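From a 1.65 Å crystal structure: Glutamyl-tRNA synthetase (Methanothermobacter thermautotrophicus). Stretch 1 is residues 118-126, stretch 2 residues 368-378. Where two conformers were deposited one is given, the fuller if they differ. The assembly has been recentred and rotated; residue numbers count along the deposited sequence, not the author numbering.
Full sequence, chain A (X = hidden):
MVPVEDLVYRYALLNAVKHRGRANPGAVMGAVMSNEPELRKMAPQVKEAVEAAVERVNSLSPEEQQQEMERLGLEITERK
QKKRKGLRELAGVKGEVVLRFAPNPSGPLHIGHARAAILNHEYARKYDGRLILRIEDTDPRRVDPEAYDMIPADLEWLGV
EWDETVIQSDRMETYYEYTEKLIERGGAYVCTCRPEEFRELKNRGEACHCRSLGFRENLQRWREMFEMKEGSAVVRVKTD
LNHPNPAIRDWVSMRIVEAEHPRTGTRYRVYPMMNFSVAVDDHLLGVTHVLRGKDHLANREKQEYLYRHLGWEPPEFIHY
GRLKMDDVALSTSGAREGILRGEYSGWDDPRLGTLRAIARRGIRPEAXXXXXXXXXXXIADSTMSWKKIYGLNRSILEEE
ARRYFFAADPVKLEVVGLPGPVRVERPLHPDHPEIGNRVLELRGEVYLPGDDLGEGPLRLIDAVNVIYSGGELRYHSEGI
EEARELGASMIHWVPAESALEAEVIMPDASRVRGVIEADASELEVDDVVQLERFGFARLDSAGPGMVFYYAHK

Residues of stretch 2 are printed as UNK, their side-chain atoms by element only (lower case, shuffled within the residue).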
# COMPACT_ATOMS: atom_id res chain seq x y z
N ILE A 118 -4.42 -5.71 7.92
CA ILE A 118 -5.41 -6.76 7.67
C ILE A 118 -5.30 -7.89 8.69
O ILE A 118 -6.30 -8.32 9.26
CB ILE A 118 -5.29 -7.29 6.24
CG1 ILE A 118 -5.76 -6.23 5.24
CG2 ILE A 118 -6.11 -8.58 6.07
CD1 ILE A 118 -5.19 -6.39 3.87
N LEU A 119 -4.08 -8.38 8.93
CA LEU A 119 -3.92 -9.50 9.84
C LEU A 119 -4.37 -9.14 11.25
O LEU A 119 -5.09 -9.89 11.90
CB LEU A 119 -2.47 -10.00 9.83
CG LEU A 119 -2.05 -10.64 8.51
CD1 LEU A 119 -0.56 -10.95 8.50
CD2 LEU A 119 -2.88 -11.89 8.26
N ASN A 120 -3.97 -7.97 11.72
CA ASN A 120 -4.35 -7.56 13.05
C ASN A 120 -5.85 -7.34 13.17
O ASN A 120 -6.47 -7.69 14.18
CB ASN A 120 -3.57 -6.32 13.48
CG ASN A 120 -2.19 -6.67 13.95
OD1 ASN A 120 -2.00 -7.14 15.06
ND2 ASN A 120 -1.20 -6.45 13.09
N HIS A 121 -6.43 -6.78 12.12
CA HIS A 121 -7.87 -6.60 12.08
C HIS A 121 -8.60 -7.96 12.06
O HIS A 121 -9.54 -8.17 12.82
CB HIS A 121 -8.27 -5.74 10.89
CG HIS A 121 -9.74 -5.67 10.66
ND1 HIS A 121 -10.62 -5.18 11.60
CD2 HIS A 121 -10.49 -6.02 9.59
CE1 HIS A 121 -11.85 -5.23 11.11
NE2 HIS A 121 -11.80 -5.74 9.90
N GLU A 122 -8.13 -8.88 11.22
CA GLU A 122 -8.70 -10.22 11.18
C GLU A 122 -8.62 -10.98 12.51
O GLU A 122 -9.55 -11.69 12.87
CB GLU A 122 -8.07 -11.06 10.05
CG GLU A 122 -8.37 -10.57 8.64
CD GLU A 122 -9.82 -10.81 8.21
OE1 GLU A 122 -10.48 -11.71 8.76
OE2 GLU A 122 -10.29 -10.08 7.31
N TYR A 123 -7.51 -10.85 13.24
CA TYR A 123 -7.42 -11.50 14.54
C TYR A 123 -8.33 -10.84 15.57
O TYR A 123 -8.89 -11.52 16.43
CB TYR A 123 -5.99 -11.57 15.05
CG TYR A 123 -5.26 -12.78 14.53
CD1 TYR A 123 -4.28 -12.66 13.55
CD2 TYR A 123 -5.57 -14.05 14.99
CE1 TYR A 123 -3.62 -13.77 13.06
CE2 TYR A 123 -4.92 -15.17 14.50
CZ TYR A 123 -3.94 -15.02 13.54
OH TYR A 123 -3.30 -16.14 13.06
N ALA A 124 -8.48 -9.52 15.50
CA ALA A 124 -9.38 -8.83 16.41
C ALA A 124 -10.82 -9.30 16.17
O ALA A 124 -11.58 -9.49 17.13
CB ALA A 124 -9.25 -7.30 16.27
N ARG A 125 -11.18 -9.50 14.91
CA ARG A 125 -12.51 -10.01 14.58
C ARG A 125 -12.67 -11.44 15.09
O ARG A 125 -13.62 -11.75 15.81
CB ARG A 125 -12.75 -9.99 13.07
CG ARG A 125 -13.10 -8.63 12.51
CD ARG A 125 -14.03 -8.76 11.30
NE ARG A 125 -13.51 -9.71 10.32
CZ ARG A 125 -13.58 -9.54 9.01
NH1 ARG A 125 -13.07 -10.46 8.19
NH2 ARG A 125 -14.15 -8.45 8.50
N LYS A 126 -11.72 -12.28 14.72
CA LYS A 126 -11.71 -13.69 15.14
C LYS A 126 -11.89 -13.86 16.65
O LYS A 126 -12.67 -14.70 17.10
CB LYS A 126 -10.41 -14.35 14.69
CG LYS A 126 -10.30 -15.84 14.97
CD LYS A 126 -8.90 -16.34 14.64
CE LYS A 126 -8.91 -17.78 14.14
NZ LYS A 126 -9.51 -18.72 15.11
N UNK A 368 -6.93 -7.29 -1.93
CA UNK A 368 -5.82 -7.16 -1.00
C UNK A 368 -6.07 -7.96 0.27
O UNK A 368 -5.18 -8.68 0.75
c UNK A 368 -4.45 -5.57 0.37
c UNK A 368 -5.25 -4.88 -1.89
c UNK A 368 -4.13 -5.46 -2.71
c UNK A 368 -5.58 -5.69 -0.64
N UNK A 369 -7.28 -7.85 0.80
CA UNK A 369 -7.62 -8.58 2.01
C UNK A 369 -7.50 -10.07 1.78
O UNK A 369 -6.93 -10.79 2.60
n UNK A 369 -10.73 -7.08 4.78
c UNK A 369 -10.39 -6.65 6.00
n UNK A 369 -10.44 -5.36 6.26
c UNK A 369 -10.73 -8.48 4.37
n UNK A 369 -10.01 -7.50 6.95
c UNK A 369 -9.39 -8.94 3.82
c UNK A 369 -9.02 -8.22 2.52
N UNK A 370 -8.02 -10.55 0.65
CA UNK A 370 -7.99 -11.98 0.36
C UNK A 370 -6.56 -12.50 0.24
O UNK A 370 -6.24 -13.58 0.75
c UNK A 370 -9.67 -15.68 -2.60
n UNK A 370 -10.82 -16.23 -3.36
c UNK A 370 -8.80 -12.31 -0.90
c UNK A 370 -9.83 -14.21 -2.24
c UNK A 370 -8.73 -13.78 -1.28
N UNK A 371 -5.70 -11.73 -0.41
CA UNK A 371 -4.30 -12.09 -0.57
C UNK A 371 -3.65 -12.26 0.79
O UNK A 371 -3.05 -13.31 1.08
c UNK A 371 -3.55 -11.01 -1.35
c UNK A 371 -1.34 -10.06 -2.06
c UNK A 371 -1.77 -12.51 -2.27
c UNK A 371 -2.04 -11.25 -1.46
N UNK A 372 -3.76 -11.24 1.63
CA UNK A 372 -3.11 -11.27 2.93
C UNK A 372 -3.63 -12.38 3.84
O UNK A 372 -2.87 -12.96 4.61
c UNK A 372 -3.21 -9.92 3.63
c UNK A 372 -2.58 -8.79 2.83
c UNK A 372 -0.38 -7.64 1.59
s UNK A 372 -0.92 -9.21 2.26
N UNK A 373 -4.93 -12.64 3.76
CA UNK A 373 -5.53 -13.70 4.57
C UNK A 373 -5.01 -15.07 4.15
O UNK A 373 -4.67 -15.90 5.00
c UNK A 373 -7.06 -13.68 4.49
c UNK A 373 -7.61 -12.47 5.25
c UNK A 373 -7.65 -14.97 5.05
N UNK A 374 -4.96 -15.32 2.84
CA UNK A 374 -4.54 -16.63 2.36
C UNK A 374 -3.05 -16.88 2.58
O UNK A 374 -2.63 -18.02 2.74
o UNK A 374 -3.93 -16.06 -2.55
c UNK A 374 -4.63 -16.41 -1.58
c UNK A 374 -4.07 -16.24 -0.17
c UNK A 374 -4.96 -16.86 0.89
o UNK A 374 -5.78 -16.89 -1.72
N UNK A 375 -2.25 -15.82 2.59
CA UNK A 375 -0.84 -15.94 2.97
C UNK A 375 -0.69 -16.18 4.48
O UNK A 375 0.19 -16.92 4.92
c UNK A 375 1.36 -14.73 3.20
c UNK A 375 0.10 -14.64 1.04
c UNK A 375 -0.02 -14.70 2.56
c UNK A 375 0.77 -13.38 0.53
N UNK A 376 -1.56 -15.55 5.27
CA UNK A 376 -1.58 -15.75 6.71
C UNK A 376 -0.31 -15.33 7.44
O UNK A 376 0.49 -14.55 6.91
N UNK A 377 -0.13 -15.85 8.65
CA UNK A 377 1.03 -15.49 9.47
C UNK A 377 2.20 -16.46 9.26
O UNK A 377 2.93 -16.80 10.20
c UNK A 377 0.67 -15.40 10.96
c UNK A 377 0.05 -16.70 11.44
c UNK A 377 -0.29 -14.24 11.20
N UNK A 378 2.36 -16.89 8.01
CA UNK A 378 3.43 -17.81 7.63
C UNK A 378 4.78 -17.37 8.18
O UNK A 378 5.23 -16.24 7.95
c UNK A 378 5.64 -19.81 3.53
c UNK A 378 4.51 -18.94 4.06
c UNK A 378 3.48 -17.92 6.10
c UNK A 378 4.57 -18.85 5.58
n UNK A 378 5.50 -20.04 2.07

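Position 368 carries four carbons, forked at the first, with one arm two carbons long; a carbon of the short arm lies 3.7 Å from Ile118 CD1. This is Ile368, and the atom is its CG2. A branched apolar chain suits this buried site, although its longer arm leads away from stretch 1.

Position 369 has three carbons, a nitrogen, and then a carbon bearing two more nitrogens, one of them 2.6 Å from Glu122 OE2. Only arginine has this guanidinium pattern. Arg369 starts out sideways, but its length brings NH2 to the carboxylate, where it donates a hydrogen bond within a salt bridge, while its aliphatic part packs on Ile118.

At 370, four carbons in a row end in nitrogen and touch nothing on stretch 1. This is Lys370, pointing away, its amine free to meet solvent.

Position 371 also has four carbons, but forked at the second, the mark of Leu371. Its apolar chain suits a buried site, though it makes no contact with stretch 1.

Position 372 is an unbranched chain of two carbons, a sulfur and a carbon. Its second carbon lies 3.7 Å from Ile118 CD1, and the sulfur identifies Met372. Its apolar chain suits this buried site; it starts toward stretch 1 and its end leads away.

At 373 one carbon carries two others, one of them 4.0 Å from Glu122 CG. The compact fork is Val373, resting on the aliphatic part of Glu122 and on Ile118.

Position 374 has three carbons, the third carrying two oxygens: Glu374, out of reach, its charge suited to an exposed site and its OE2 hydrogen-bonded elsewhere in the structure.

Position 375 repeats the four-carbon pattern forked at the first, with one longer arm. Ile375 points sideways, without contact, an apolar chain in a partly exposed place.

Position 376 has no side-chain atoms and is Gly376. The helix has ended, and a phi of 63° favours glycine here.

Position 377 has one carbon carrying two, set beside Leu119 and at the edge of the Tyr123 ring. This is Val377, pointing toward stretch 1; its CG1 lies 3.8 Å from Tyr123 CE1.

At 378, four carbons in a row ending in nitrogen give Lys378, out of reach, its charge suited to exposure.

The helices cross at -75°. Ile118 is the knob, seated among Ile368, Arg369, Met372 and Val373. Leu119 and Tyr123 extend the apolar packing to Val377. Glu122 OE2 meets Arg369, while OE1 accepts a weak hydrogen bond from Arg125, so two positive charges share one carboxylate.

Stretch 2 368-378: IRKLMVEIGVK
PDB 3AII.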